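Local coordinates for protein myosin-4 (Saccharomyces cerevisiae, PDB 3MMI) that is a type V myosin motor that carries ASH1 and other mRNAs to the yeast bud through SHE3, its globular tail being the part described here, at residues N229-K234 and Q304-K309; P300-A305 and M343-S348. All coordinates share one frame; numbering follows the deposited sequence.

Contact 1: N229-K234 and Q304-K309; sequences NDLITK and QAILLK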
loop_
_atom_site.group_PDB
_atom_site.type_symbol
_atom_site.label_atom_id
_atom_site.label_comp_id
_atom_site.label_asym_id
_atom_site.label_seq_id
_atom_site.Cartn_x
_atom_site.Cartn_y
_atom_site.Cartn_z
ATOM N N ASN A 229 1.128 11.097 10.648
ATOM C CA ASN A 229 2.525 11.417 11.033
ATOM C C ASN A 229 2.745 12.933 10.888
ATOM O O ASN A 229 3.310 13.596 11.763
ATOM C CB ASN A 229 3.489 10.602 10.159
ATOM C CG ASN A 229 3.522 9.140 10.556
ATOM O OD1 ASN A 229 2.894 8.749 11.509
ATOM N ND2 ASN A 229 4.310 8.319 9.820
ATOM N N ASP A 230 2.242 13.511 9.791
ATOM C CA ASP A 230 2.385 14.975 9.613
ATOM C C ASP A 230 1.545 15.763 10.536
ATOM O O ASP A 230 1.892 16.922 10.921
ATOM C CB ASP A 230 2.068 15.413 8.195
ATOM C CG ASP A 230 3.130 14.984 7.189
ATOM O OD1 ASP A 230 4.219 14.502 7.602
ATOM O OD2 ASP A 230 2.819 15.049 5.947
ATOM N N LEU A 231 0.407 15.198 10.927
ATOM C CA LEU A 231 -0.405 15.936 11.898
ATOM C C LEU A 231 0.411 16.105 13.213
ATOM O O LEU A 231 0.418 17.242 13.823
ATOM C CB LEU A 231 -1.691 15.182 12.203
ATOM C CG LEU A 231 -2.454 15.738 13.404
ATOM C CD1 LEU A 231 -3.254 17.014 12.977
ATOM C CD2 LEU A 231 -3.446 14.718 14.048
ATOM N N ILE A 232 1.107 15.059 13.615
ATOM C CA ILE A 232 1.920 15.139 14.822
ATOM C C ILE A 232 3.227 15.974 14.626
ATOM O O ILE A 232 3.538 16.695 15.478
ATOM C CB ILE A 232 2.421 13.735 15.295
ATOM C CG1 ILE A 232 1.264 12.837 15.738
ATOM C CG2 ILE A 232 3.460 13.893 16.466
ATOM C CD1 ILE A 232 0.225 13.491 16.566
ATOM N N THR A 233 3.952 15.828 13.529
ATOM C CA THR A 233 5.351 16.354 13.430
ATOM C C THR A 233 5.312 17.790 12.893
ATOM O O THR A 233 6.066 18.660 13.331
ATOM C CB THR A 233 6.269 15.527 12.548
ATOM O OG1 THR A 233 5.605 15.261 11.278
ATOM C CG2 THR A 233 6.447 14.290 13.199
ATOM N N LYS A 234 4.386 18.058 11.999
ATOM C CA LYS A 234 4.385 19.279 11.201
ATOM C C LYS A 234 3.341 20.343 11.568
ATOM O O LYS A 234 3.423 21.493 11.109
ATOM C CB LYS A 234 4.216 18.945 9.743
ATOM C CG LYS A 234 5.464 18.569 9.035
ATOM C CD LYS A 234 5.195 17.471 8.084
ATOM C CE LYS A 234 6.114 17.516 6.878
ATOM N NZ LYS A 234 5.386 18.332 5.901
ATOM N N GLN A 304 -1.878 11.044 23.621
ATOM C CA GLN A 304 -1.127 12.127 24.310
ATOM C C GLN A 304 -0.469 13.057 23.363
ATOM O O GLN A 304 -0.486 14.298 23.590
ATOM C CB GLN A 304 -0.103 11.471 25.317
ATOM C CG GLN A 304 0.508 12.532 26.221
ATOM C CD GLN A 304 1.834 12.090 26.821
ATOM O OE1 GLN A 304 2.675 11.543 26.166
ATOM N NE2 GLN A 304 1.903 12.205 28.079
ATOM N N ALA A 305 0.171 12.529 22.332
ATOM C CA ALA A 305 0.848 13.469 21.374
ATOM C C ALA A 305 -0.128 14.503 20.845
ATOM O O ALA A 305 0.169 15.700 20.585
ATOM C CB ALA A 305 1.442 12.698 20.235
ATOM N N ILE A 306 -1.348 14.047 20.617
ATOM C CA ILE A 306 -2.338 14.938 19.986
ATOM C C ILE A 306 -2.815 16.008 20.985
ATOM O O ILE A 306 -2.861 17.189 20.685
ATOM C CB ILE A 306 -3.585 14.192 19.470
ATOM C CG1 ILE A 306 -3.309 13.354 18.187
ATOM C CG2 ILE A 306 -4.787 15.153 19.297
ATOM C CD1 ILE A 306 -4.206 12.172 18.175
ATOM N N LEU A 307 -3.096 15.594 22.200
ATOM C CA LEU A 307 -3.516 16.520 23.222
ATOM C C LEU A 307 -2.414 17.498 23.780
ATOM O O LEU A 307 -2.773 18.557 24.296
ATOM C CB LEU A 307 -4.053 15.737 24.443
ATOM C CG LEU A 307 -5.251 14.757 24.180
ATOM C CD1 LEU A 307 -5.786 13.997 25.353
ATOM C CD2 LEU A 307 -6.372 15.561 23.621
ATOM N N LEU A 308 -1.126 17.123 23.789
ATOM C CA LEU A 308 -0.088 18.059 24.211
ATOM C C LEU A 308 0.009 19.208 23.232
ATOM O O LEU A 308 0.553 20.217 23.576
ATOM C CB LEU A 308 1.300 17.302 24.299
ATOM C CG LEU A 308 1.308 16.353 25.492
ATOM C CD1 LEU A 308 2.410 15.335 25.393
ATOM C CD2 LEU A 308 1.318 17.116 26.803
ATOM N N LYS A 309 -0.416 18.995 21.970
ATOM C CA LYS A 309 -0.386 20.016 20.885
ATOM C C LYS A 309 -1.642 20.955 20.970
ATOM O O LYS A 309 -1.840 21.872 20.160
ATOM C CB LYS A 309 -0.346 19.354 19.512
ATOM C CG LYS A 309 0.894 18.526 19.331
ATOM C CD LYS A 309 0.792 17.847 17.975
ATOM C CE LYS A 309 1.013 18.869 16.962
ATOM N NZ LYS A 309 2.065 18.460 15.909
#
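Ile232 and Ile306 meet where helix 209-234 and helix 300-308 come together in the globular tail. The two side chains cross at about a right angle. CD1 of Ile232 lies 3.9 Å from CG1 of Ile306. The same methyl sits 3.9 Å from CB of Ala305, which points at the facing helix. CG1 of Ile232 lies anti to the carbonyl carbon (chi1 -66°), and chi2 of -43° places CD1 against both partners. Leu231 adds a looser touch, CD2 to CG1 of Ile306 at 4.4 Å. Helix 269-279 packs on this inner side, with Ala274 touching both Leu231 and Ile306. The segment axes come within 10.1 Å and cross at 44°. The other side is polar, carried by the partly exposed Lys309. Here the chain of Lys309, bent at chi3 and chi4, brings NZ to backbone oxygens near the end of helix 209-234. NZ donates to O of Leu231 at 2.9 Å, in the carbonyl plane and on a lone pair. It is also modelled very close to O of Ile232, at a distance too short to trust in detail. A positive ammonium beside carbonyls near a helix C-terminus is consistent with favourable charge-dipole pairing.

Contact 2: P300-A305 and M343-S348; sequences PAQIQA and MEIMLS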
loop_
_atom_site.group_PDB
_atom_site.type_symbol
_atom_site.label_atom_id
_atom_site.label_comp_id
_atom_site.label_asym_id
_atom_site.label_seq_id
_atom_site.Cartn_x
_atom_site.Cartn_y
_atom_site.Cartn_z
ATOM N N PRO A 300 -1.976 5.083 23.694
ATOM C CA PRO A 300 -1.901 6.174 24.624
ATOM C C PRO A 300 -0.879 7.283 24.300
ATOM O O PRO A 300 -1.217 8.418 24.532
ATOM C CB PRO A 300 -1.645 5.470 25.953
ATOM C CG PRO A 300 -2.249 4.078 25.752
ATOM C CD PRO A 300 -1.692 3.793 24.343
ATOM N N ALA A 301 0.268 6.969 23.685
ATOM C CA ALA A 301 1.335 7.993 23.405
ATOM C C ALA A 301 0.763 8.815 22.224
ATOM O O ALA A 301 0.988 10.005 22.125
ATOM C CB ALA A 301 2.606 7.335 23.034
ATOM N N GLN A 302 0.079 8.140 21.273
ATOM C CA GLN A 302 -0.528 8.845 20.076
ATOM C C GLN A 302 -1.569 9.797 20.522
ATOM O O GLN A 302 -1.628 10.956 20.149
ATOM C CB GLN A 302 -1.070 7.827 19.113
ATOM C CG GLN A 302 0.044 7.122 18.327
ATOM C CD GLN A 302 -0.461 5.947 17.555
ATOM O OE1 GLN A 302 -1.360 5.274 18.012
ATOM N NE2 GLN A 302 0.242 5.562 16.504
ATOM N N ILE A 303 -2.393 9.354 21.458
ATOM C CA ILE A 303 -3.415 10.219 21.955
ATOM C C ILE A 303 -2.830 11.345 22.766
ATOM O O ILE A 303 -3.318 12.519 22.679
ATOM C CB ILE A 303 -4.455 9.451 22.851
ATOM C CG1 ILE A 303 -5.181 8.368 22.092
ATOM C CG2 ILE A 303 -5.409 10.415 23.573
ATOM C CD1 ILE A 303 -6.019 7.532 22.966
ATOM N N GLN A 304 -1.878 11.044 23.621
ATOM C CA GLN A 304 -1.127 12.127 24.310
ATOM C C GLN A 304 -0.469 13.057 23.363
ATOM O O GLN A 304 -0.486 14.298 23.590
ATOM C CB GLN A 304 -0.103 11.471 25.317
ATOM C CG GLN A 304 0.508 12.532 26.221
ATOM C CD GLN A 304 1.834 12.090 26.821
ATOM O OE1 GLN A 304 2.675 11.543 26.166
ATOM N NE2 GLN A 304 1.903 12.205 28.079
ATOM N N ALA A 305 0.171 12.529 22.332
ATOM C CA ALA A 305 0.848 13.469 21.374
ATOM C C ALA A 305 -0.128 14.503 20.845
ATOM O O ALA A 305 0.169 15.700 20.585
ATOM C CB ALA A 305 1.442 12.698 20.235
ATOM N N MET A 343 6.299 1.629 22.224
ATOM C CA MET A 343 4.990 2.112 21.856
ATOM C C MET A 343 5.163 3.327 20.872
ATOM O O MET A 343 5.373 4.458 21.325
ATOM C CB MET A 343 4.254 2.517 23.142
ATOM C CG MET A 343 2.800 3.106 22.871
ATOM S SD MET A 343 1.976 3.839 24.303
ATOM C CE MET A 343 1.383 2.283 25.179
ATOM N N GLU A 344 5.134 3.023 19.555
ATOM C CA GLU A 344 5.489 3.935 18.500
ATOM C C GLU A 344 4.445 4.996 18.410
ATOM O O GLU A 344 3.266 4.697 18.470
ATOM C CB GLU A 344 5.539 3.238 17.141
ATOM C CG GLU A 344 6.229 1.867 17.069
ATOM C CD GLU A 344 7.709 2.021 17.080
ATOM O OE1 GLU A 344 8.140 3.218 17.061
ATOM O OE2 GLU A 344 8.415 0.950 17.109
ATOM N N ILE A 345 4.819 6.248 18.311
ATOM C CA ILE A 345 3.883 7.270 17.987
ATOM C C ILE A 345 3.674 7.366 16.444
ATOM O O ILE A 345 2.491 7.312 16.019
ATOM C CB ILE A 345 4.274 8.594 18.521
ATOM C CG1 ILE A 345 4.301 8.571 20.037
ATOM C CG2 ILE A 345 3.422 9.702 18.049
ATOM C CD1 ILE A 345 4.746 9.979 20.662
ATOM N N MET A 346 4.779 7.411 15.646
ATOM C CA MET A 346 4.682 7.373 14.188
ATOM C C MET A 346 4.060 6.064 13.786
ATOM O O MET A 346 4.355 5.019 14.351
ATOM C CB MET A 346 6.101 7.568 13.550
ATOM C CG MET A 346 6.760 8.802 14.102
ATOM S SD MET A 346 6.125 10.234 13.220
ATOM C CE MET A 346 5.068 10.889 14.397
ATOM N N LEU A 347 3.295 6.108 12.709
ATOM C CA LEU A 347 2.881 4.871 11.925
ATOM C C LEU A 347 3.805 4.600 10.756
ATOM O O LEU A 347 4.463 5.504 10.350
ATOM C CB LEU A 347 1.463 5.104 11.313
ATOM C CG LEU A 347 0.402 5.556 12.305
ATOM C CD1 LEU A 347 -0.947 6.004 11.645
ATOM C CD2 LEU A 347 0.116 4.373 13.354
ATOM N N SER A 348 3.771 3.361 10.241
ATOM C CA SER A 348 4.437 2.856 9.038
ATOM C C SER A 348 3.314 2.315 8.185
ATOM O O SER A 348 2.413 1.703 8.709
ATOM C CB SER A 348 5.231 1.542 9.321
ATOM O OG SER A 348 6.024 1.818 10.360
#
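Gln302 reaches from helix 300-308 to the backbone of Ile345, in the loop that follows helix 322-338. Its CG is anti to its own carbonyl carbon (chi1 -75°), and the chain runs extended beyond it. From CB the side chain passes first to CG, which rests 3.4 Å from O of Ile345. CD comes next, 3.6 Å from that oxygen. At the tip, NE2 donates to O of Ile345 at 2.9 Å, with an N-H...O angle of 163°. The acceptor lies in the amide plane, while the donor is tilted 32° from the carbonyl plane. NE2 also sits 3.4 Å from CD2 of Leu347. The other branch, OE1, accepts from the backbone N of Asn299, so both ends of the amide are held and its rotation is probably fixed. An alanine here would probably leave O of Ile345 without this donor and N of Asn299 without its acceptor, with a gap beside Leu347. Apolar contacts lie toward the start of the helix and again at Ala305, whose CB is 4.2 Å from CG2 of Ile345. CE of Met343 lies 3.5 Å from CD of Pro300, the two side chains crossing at about a right angle. Ala301 turns its CB between Met343 SD and Ile345 CG1, 3.7 Å from the latter. An irregular loop is thus tied to the helix by a buried amide bonded to a main-chain carbonyl.

Contacts 1 and 2 lie on one short helix, 300-308, with centres 9 Å apart. They share Ala305, whose CB meets Ile232 in contact 1 and Ile345 in contact 2. The two also touch directly. Asn229 ND2 lies 2.9 Å from O of Leu347, a probable hydrogen bond, and CE of Met346 packs 3.9 Å from CG2 of Thr233. The 343-348 loop therefore runs against both helix 300-308 and helix 209-234. Together the contacts join the three parts in the largely helical globular tail. The helical segments of both contacts belong to the DIL domain. No active site lies in this tail fragment, since the motor head is absent from it.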